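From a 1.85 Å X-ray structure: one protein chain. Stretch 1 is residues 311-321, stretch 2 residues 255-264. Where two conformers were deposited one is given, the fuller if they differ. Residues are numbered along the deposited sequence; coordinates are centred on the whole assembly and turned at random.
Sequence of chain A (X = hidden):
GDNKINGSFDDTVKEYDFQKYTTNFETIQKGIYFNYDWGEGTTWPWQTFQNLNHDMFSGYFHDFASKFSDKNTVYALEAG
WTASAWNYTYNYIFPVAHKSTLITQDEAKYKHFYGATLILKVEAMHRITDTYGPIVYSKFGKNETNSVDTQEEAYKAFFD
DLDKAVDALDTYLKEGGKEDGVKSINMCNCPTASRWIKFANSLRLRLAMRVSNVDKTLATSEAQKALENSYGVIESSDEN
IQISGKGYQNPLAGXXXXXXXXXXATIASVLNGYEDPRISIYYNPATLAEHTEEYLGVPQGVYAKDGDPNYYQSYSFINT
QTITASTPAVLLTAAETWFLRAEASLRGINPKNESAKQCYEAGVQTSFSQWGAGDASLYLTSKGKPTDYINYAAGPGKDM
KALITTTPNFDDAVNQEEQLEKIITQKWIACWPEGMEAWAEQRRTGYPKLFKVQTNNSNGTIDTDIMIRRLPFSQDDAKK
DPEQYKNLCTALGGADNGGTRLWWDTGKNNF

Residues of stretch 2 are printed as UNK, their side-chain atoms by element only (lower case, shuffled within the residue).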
ATOM      1  N   TYR A 311      23.797  11.231  -9.697  1.00 18.24           N
ATOM      2  CA  TYR A 311      24.811  10.381  -9.092  1.00 16.18           C
ATOM      3  C   TYR A 311      24.456   8.899  -9.065  1.00 13.36           C
ATOM      4  O   TYR A 311      25.336   8.063  -9.115  1.00 13.81           O
ATOM      5  CB  TYR A 311      25.097  10.831  -7.653  1.00 16.94           C
ATOM      6  CG  TYR A 311      25.547  12.278  -7.496  1.00 16.85           C
ATOM      7  CD1 TYR A 311      26.758  12.704  -8.012  1.00 18.91           C
ATOM      8  CD2 TYR A 311      24.782  13.203  -6.803  1.00 20.70           C
ATOM      9  CE1 TYR A 311      27.195  14.027  -7.866  1.00 20.64           C
ATOM     10  CE2 TYR A 311      25.214  14.546  -6.658  1.00 19.61           C
ATOM     11  CZ  TYR A 311      26.426  14.929  -7.184  1.00 20.90           C
ATOM     12  OH  TYR A 311      26.860  16.227  -7.046  1.00 29.24           O
ATOM     13  N   TYR A 312      23.177   8.583  -8.974  1.00 13.92           N
ATOM     14  CA  TYR A 312      22.724   7.213  -8.733  1.00 14.54           C
ATOM     15  C   TYR A 312      22.202   6.511  -9.987  1.00 15.20           C
ATOM     16  O   TYR A 312      21.593   5.480  -9.917  1.00 15.84           O
ATOM     17  CB  TYR A 312      21.676   7.213  -7.607  1.00 14.54           C
ATOM     18  CG  TYR A 312      22.310   7.648  -6.318  1.00 15.06           C
ATOM     19  CD1 TYR A 312      23.198   6.815  -5.657  1.00 13.45           C
ATOM     20  CD2 TYR A 312      22.101   8.926  -5.803  1.00 18.30           C
ATOM     21  CE1 TYR A 312      23.846   7.219  -4.495  1.00 15.16           C
ATOM     22  CE2 TYR A 312      22.751   9.351  -4.629  1.00 16.73           C
ATOM     23  CZ  TYR A 312      23.611   8.478  -3.984  1.00 14.30           C
ATOM     24  OH  TYR A 312      24.285   8.879  -2.878  1.00 13.11           O
ATOM     25  N   GLN A 313      22.453   7.101 -11.147  1.00 17.55           N
ATOM     26  CA  GLN A 313      21.921   6.606 -12.409  1.00 17.88           C
ATOM     27  C   GLN A 313      22.398   5.199 -12.818  1.00 17.31           C
ATOM     28  O   GLN A 313      21.751   4.541 -13.640  1.00 16.85           O
ATOM     29  CB  GLN A 313      22.268   7.668 -13.462  1.00 22.13           C
ATOM     30  CG  GLN A 313      22.298   7.307 -14.879  1.00 34.31           C
ATOM     31  CD  GLN A 313      22.854   8.489 -15.647  1.00 44.14           C
ATOM     32  OE1 GLN A 313      24.021   8.498 -16.051  1.00 48.44           O
ATOM     33  NE2 GLN A 313      22.059   9.537 -15.741  1.00 35.02           N
ATOM     34  N   SER A 314      23.508   4.731 -12.252  1.00 16.34           N
ATOM     35  CA  SER A 314      24.000   3.370 -12.518  1.00 17.69           C
ATOM     36  C   SER A 314      23.753   2.365 -11.390  1.00 14.42           C
ATOM     37  O   SER A 314      24.270   1.242 -11.423  1.00 15.71           O
ATOM     38  CB  SER A 314      25.480   3.431 -12.891  1.00 19.51           C
ATOM     39  OG  SER A 314      25.600   4.222 -14.061  1.00 25.47           O
ATOM     40  N   TYR A 315      22.938   2.757 -10.412  1.00 14.64           N
ATOM     41  CA  TYR A 315      22.449   1.820  -9.378  1.00 14.29           C
ATOM     42  C   TYR A 315      21.420   0.838  -9.949  1.00 14.76           C
ATOM     43  O   TYR A 315      21.056   0.902 -11.139  1.00 14.68           O
ATOM     44  CB  TYR A 315      21.911   2.593  -8.157  1.00 12.19           C
ATOM     45  CG  TYR A 315      22.983   2.970  -7.144  1.00 11.35           C
ATOM     46  CD1 TYR A 315      24.281   3.323  -7.535  1.00 14.73           C
ATOM     47  CD2 TYR A 315      22.697   2.985  -5.788  1.00 13.38           C
ATOM     48  CE1 TYR A 315      25.261   3.673  -6.591  1.00 14.16           C
ATOM     49  CE2 TYR A 315      23.636   3.348  -4.862  1.00 13.11           C
ATOM     50  CZ  TYR A 315      24.924   3.666  -5.243  1.00 14.77           C
ATOM     51  OH  TYR A 315      25.852   3.997  -4.274  1.00 16.12           O
ATOM     52  N   SER A 316      20.981  -0.109  -9.126  1.00 14.23           N
ATOM     53  CA  SER A 316      20.080  -1.157  -9.597  1.00 14.10           C
ATOM     54  C   SER A 316      18.713  -0.599 -10.006  1.00 14.82           C
ATOM     55  O   SER A 316      18.139   0.228  -9.308  1.00 14.29           O
ATOM     56  CB  SER A 316      19.883  -2.235  -8.543  1.00 13.43           C
ATOM     57  OG  SER A 316      21.048  -3.020  -8.390  1.00 13.14           O
ATOM     58  N   PHE A 317      18.222  -1.088 -11.145  1.00 12.05           N
ATOM     59  CA  PHE A 317      16.961  -0.671 -11.700  1.00 13.36           C
ATOM     60  C   PHE A 317      15.965  -1.785 -11.487  1.00 12.09           C
ATOM     61  O   PHE A 317      16.356  -2.932 -11.310  1.00 13.18           O
ATOM     62  CB  PHE A 317      17.121  -0.398 -13.212  1.00 13.85           C
ATOM     63  CG  PHE A 317      16.051   0.495 -13.778  1.00 12.50           C
ATOM     64  CD1 PHE A 317      16.024   1.824 -13.450  1.00 14.52           C
ATOM     65  CD2 PHE A 317      15.076   0.001 -14.637  1.00 17.09           C
ATOM     66  CE1 PHE A 317      15.040   2.673 -13.952  1.00 18.29           C
ATOM     67  CE2 PHE A 317      14.096   0.852 -15.157  1.00 15.46           C
ATOM     68  CZ  PHE A 317      14.081   2.185 -14.809  1.00 16.18           C
ATOM     69  N   ILE A 318      14.682  -1.445 -11.525  1.00 10.51           N
ATOM     70  CA  ILE A 318      13.626  -2.425 -11.511  1.00 10.51           C
ATOM     71  C   ILE A 318      13.803  -3.417 -12.652  1.00 11.87           C
ATOM     72  O   ILE A 318      14.331  -3.085 -13.712  1.00 13.39           O
ATOM     73  CB  ILE A 318      12.219  -1.767 -11.587  1.00 11.93           C
ATOM     74  CG1 ILE A 318      11.158  -2.680 -10.984  1.00 13.44           C
ATOM     75  CG2 ILE A 318      11.862  -1.338 -13.049  1.00 10.36           C
ATOM     76  CD1 ILE A 318       9.761  -1.999 -10.823  1.00  9.40           C
ATOM     77  N   ASN A 319      13.395  -4.650 -12.405  1.00 11.79           N
ATOM     78  CA  ASN A 319      13.343  -5.684 -13.444  1.00 11.84           C
ATOM     79  C   ASN A 319      12.121  -5.492 -14.352  1.00 12.87           C
ATOM     80  O   ASN A 319      10.967  -5.730 -13.941  1.00 14.28           O
ATOM     81  CB  ASN A 319      13.307  -7.073 -12.793  1.00 11.70           C
ATOM     82  CG  ASN A 319      13.412  -8.199 -13.804  1.00 16.76           C
ATOM     83  OD1 ASN A 319      12.976  -8.039 -14.940  1.00 17.87           O
ATOM     84  ND2 ASN A 319      13.971  -9.369 -13.380  1.00 13.01           N
ATOM     85  N   THR A 320      12.375  -5.070 -15.580  1.00 13.73           N
ATOM     86  CA  THR A 320      11.312  -4.706 -16.516  1.00 15.49           C
ATOM     87  C   THR A 320      10.805  -5.896 -17.341  1.00 17.40           C
ATOM     88  O   THR A 320       9.975  -5.710 -18.224  1.00 17.68           O
ATOM     89  CB  THR A 320      11.739  -3.535 -17.442  1.00 16.96           C
ATOM     90  OG1 THR A 320      12.988  -3.839 -18.088  1.00 15.10           O
ATOM     91  CG2 THR A 320      11.889  -2.249 -16.610  1.00 16.86           C
ATOM     92  N   GLN A 321      11.323  -7.098 -17.086  1.00 16.01           N
ATOM     93  CA  GLN A 321      10.686  -8.333 -17.558  0.50 15.36           C
ATOM     94  C   GLN A 321       9.613  -8.727 -16.561  1.00 14.67           C
ATOM     95  O   GLN A 321       8.569  -9.234 -16.931  1.00 15.72           O
ATOM     96  CB  GLN A 321      11.688  -9.493 -17.712  0.50 16.21           C
ATOM     97  CG  GLN A 321      12.598  -9.376 -18.927  0.50 24.85           C
ATOM     98  CD  GLN A 321      13.640 -10.489 -18.995  0.50 31.00           C
ATOM     99  OE1 GLN A 321      13.913 -11.171 -18.001  0.50 36.89           O
ATOM    100  NE2 GLN A 321      14.226 -10.673 -20.171  0.50 29.44           N
ATOM    101  N   UNK A 255       6.566   4.461 -15.743  1.00 14.59           N
ATOM    102  CA  UNK A 255       7.650   5.237 -15.109  1.00 15.31           C
ATOM    103  C   UNK A 255       9.005   4.533 -15.275  1.00 15.03           C
ATOM    104  O   UNK A 255      10.029   5.198 -15.490  1.00 17.85           O
ATOM    105  c   UNK A 255       5.983   6.322 -13.545  1.00 12.94           C
ATOM    106  c   UNK A 255       8.446   6.380 -12.979  1.00 11.77           C
ATOM    107  c   UNK A 255       7.335   5.565 -13.634  1.00 14.70           C
ATOM    108  N   UNK A 256       9.008   3.205 -15.223  1.00 12.01           N
ATOM    109  CA  UNK A 256      10.232   2.431 -15.502  1.00 15.45           C
ATOM    110  C   UNK A 256      10.714   2.702 -16.930  1.00 17.85           C
ATOM    111  O   UNK A 256      11.924   2.801 -17.175  1.00 14.35           O
ATOM    112  c   UNK A 256      10.024   0.976 -15.305  1.00 14.45           C
ATOM    113  N   UNK A 257       9.767   2.835 -17.860  1.00 17.96           N
ATOM    114  CA  UNK A 257      10.083   3.135 -19.247  1.00 18.11           C
ATOM    115  C   UNK A 257      10.730   4.495 -19.414  1.00 19.05           C
ATOM    116  O   UNK A 257      11.480   4.699 -20.348  1.00 17.59           O
ATOM    117  N   UNK A 258      10.450   5.424 -18.509  1.00 17.55           N
ATOM    118  CA  UNK A 258      11.146   6.712 -18.495  1.00 18.16           C
ATOM    119  C   UNK A 258      12.519   6.669 -17.813  1.00 19.92           C
ATOM    120  O   UNK A 258      13.209   7.674 -17.748  1.00 18.04           O
ATOM    121  n   UNK A 258       7.283   8.241 -19.809  1.00 24.55           N
ATOM    122  c   UNK A 258       6.864   8.838 -18.649  1.00 22.08           C
ATOM    123  c   UNK A 258       5.650   9.461 -18.341  1.00 25.33           C
ATOM    124  c   UNK A 258       8.571   7.769 -19.633  1.00 25.45           C
ATOM    125  c   UNK A 258       5.519  10.000 -17.094  1.00 28.41           C
ATOM    126  c   UNK A 258       6.547   9.919 -16.148  1.00 29.89           C
ATOM    127  c   UNK A 258      10.318   7.758 -17.768  1.00 18.95           C
ATOM    128  c   UNK A 258       8.992   8.042 -18.360  1.00 20.91           C
ATOM    129  c   UNK A 258       7.919   8.742 -17.718  1.00 22.29           C
ATOM    130  c   UNK A 258       7.753   9.305 -16.450  1.00 22.58           C
ATOM    131  N   UNK A 259      12.896   5.522 -17.274  1.00 17.98           N
ATOM    132  CA  UNK A 259      14.166   5.369 -16.606  1.00 17.27           C
ATOM    133  C   UNK A 259      14.203   5.876 -15.175  1.00 17.21           C
ATOM    134  O   UNK A 259      15.267   6.225 -14.693  1.00 16.45           O
ATOM    135  N   UNK A 260      13.073   5.867 -14.469  1.00 17.18           N
ATOM    136  CA  UNK A 260      12.964   6.567 -13.169  1.00 16.52           C
ATOM    137  C   UNK A 260      12.629   5.704 -11.948  1.00 16.84           C
ATOM    138  O   UNK A 260      12.326   6.244 -10.892  1.00 18.05           O
ATOM    139  c   UNK A 260      11.952   7.728 -13.295  1.00 18.02           C
ATOM    140  o   UNK A 260      11.113  10.407 -15.302  1.00 22.15           O
ATOM    141  o   UNK A 260      11.264  10.685 -13.145  1.00 19.71           O
ATOM    142  c   UNK A 260      11.553  10.071 -14.189  1.00 24.14           C
ATOM    143  c   UNK A 260      12.496   8.891 -14.117  1.00 20.60           C
ATOM    144  N   UNK A 261      12.722   4.375 -12.068  1.00 16.92           N
ATOM    145  CA  UNK A 261      12.393   3.469 -10.960  1.00 13.41           C
ATOM    146  C   UNK A 261      13.591   2.625 -10.527  1.00 14.95           C
ATOM    147  O   UNK A 261      13.786   1.515 -11.012  1.00 15.17           O
ATOM    148  c   UNK A 261      11.232   2.545 -11.371  1.00 15.81           C
ATOM    149  c   UNK A 261       9.942   3.360 -11.576  1.00 10.48           C
ATOM    150  o   UNK A 261      11.583   1.874 -12.584  1.00 16.59           O
ATOM    151  N   UNK A 262      14.404   3.177  -9.630  1.00 12.01           N
ATOM    152  CA  UNK A 262      15.571   2.489  -9.100  1.00 12.43           C
ATOM    153  C   UNK A 262      15.249   1.841  -7.770  1.00 11.13           C
ATOM    154  O   UNK A 262      14.322   2.253  -7.065  1.00 11.49           O
ATOM    155  c   UNK A 262      18.553   4.509 -12.663  1.00 12.56           C
ATOM    156  c   UNK A 262      18.606   3.266 -10.616  1.00 14.97           C
ATOM    157  c   UNK A 262      17.403   3.842 -10.217  1.00 11.09           C
ATOM    158  c   UNK A 262      19.183   3.605 -11.829  1.00 13.55           C
ATOM    159  c   UNK A 262      17.363   5.093 -12.289  1.00 15.42           C
ATOM    160  o   UNK A 262      19.129   4.852 -13.886  1.00 18.13           O
ATOM    161  c   UNK A 262      16.776   4.740 -11.092  1.00 14.44           C
ATOM    162  c   UNK A 262      16.763   3.460  -8.919  1.00 12.46           C
ATOM    163  N   UNK A 263      16.038   0.831  -7.451  1.00 12.57           N
ATOM    164  CA  UNK A 263      16.026   0.144  -6.174  1.00 11.73           C
ATOM    165  C   UNK A 263      16.378   1.083  -5.014  1.00 12.16           C
ATOM    166  O   UNK A 263      17.292   1.883  -5.126  1.00 13.66           O
ATOM    167 se   UNK A 263      18.389  -3.285  -5.333  0.75  8.00          SE
ATOM    168  c   UNK A 263      16.990  -1.984  -5.126  1.00 12.96           C
ATOM    169  c   UNK A 263      17.081  -0.966  -6.233  1.00 11.74           C
ATOM    170  c   UNK A 263      17.559  -4.765  -4.393  1.00 12.50           C
ATOM    171  N   UNK A 264      15.655   0.984  -3.895  1.00 10.48           N
ATOM    172  CA  UNK A 264      15.997   1.780  -2.710  1.00 11.54           C
ATOM    173  C   UNK A 264      17.056   1.101  -1.849  1.00 13.04           C
ATOM    174  O   UNK A 264      17.190  -0.131  -1.854  1.00 12.02           O
TER

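Position 255 carries three side-chain carbons, one bonded to CA and bearing the other two. This branching at CB, without oxygen, identifies valine; Val255 lies in the helix that enters from earlier in the chain and touches nothing on stretch 1.

Position 256 has a single side-chain carbon. Its CB points toward stretch 1 and lies 3.7 Å from Ile318 CG2 and 3.9 Å from Thr320 CG2; with no atom beyond CB, the residue is alanine. The backbone of Ala256 also takes part, its O lying 3.3 Å from Phe317 CZ near the plane of that ring.

Position 257 has no side-chain atoms and is glycine, out of contact with stretch 1. At position 258 one carbon leads into fused five- and six-membered rings holding eight carbons and one nitrogen, the indole of tryptophan. The CA-to-CB bond of Trp258 points away from stretch 1, and the side chain makes no contact with it.

Position 259 again lacks a side chain, and its backbone C lies 3.5 Å from Phe317 CE1, at the ring edge: glycine. Its phi of 81° by itself favours this residue, and it is the first to leave helical geometry. Two bonds close the Schellman motif, from Gly259 N to Ala256 O at 2.9 Å and from the N of position 260 to Val255 O at 3.3 Å.

Position 260 has three side-chain carbons in a row, the third carrying two oxygens. A carboxylate at that distance from CA means glutamate; the CA-to-CB bond of Glu260 points away, and its carboxylate is bonded elsewhere in the structure.

Position 261 has a CB bearing one carbon and one oxygen, the oxygen 3.3 Å from Ile318 CG2 and 3.4 Å from Phe317 CZ; this is threonine. Thr261 OG1 has no hydrogen-bonding partner in the model. Thr261 O, in contrast, accepts from Ile318 N at 3.1 Å with an angle of 162°, and also sits over one face of the Phe317 ring.

Position 262 shows one carbon and a six-carbon ring whose oxygen lies 2.7 Å from Gln313 O: tyrosine. Tyr262 OH donates to that oxygen, reaching the turn that runs from Tyr312 to Tyr315.

Position 263 is an unbranched chain of two carbons, selenium and a terminal carbon, the selenium 3.7 Å from Ser316 CB, hence selenomethionine, Met263. Met263 N donates to Ser316 O at 2.9 Å with an angle of 168°. Position 264, without side-chain atoms, is glycine at the N-cap position before a helix, and makes no contact with stretch 1.

The contact combines a single beta bridge with aromatic packing. Phe317 and Tyr262 pair across the bridge, CA to CA 4.3 Å, with the two near-linear backbone bonds described above. Their rings meet with the edge of Phe317 toward the face of Tyr262, planes at 84° and centroids 5.0 Å apart. The phenol bond to Gln313 O ties the far end of Tyr262 to the turn, while Ala256 supplies an apolar surface for Phe317 and Ile318. Together the stretches bury 524 Å².

Stretch 2, residues 255-264: VAGWGETYMG
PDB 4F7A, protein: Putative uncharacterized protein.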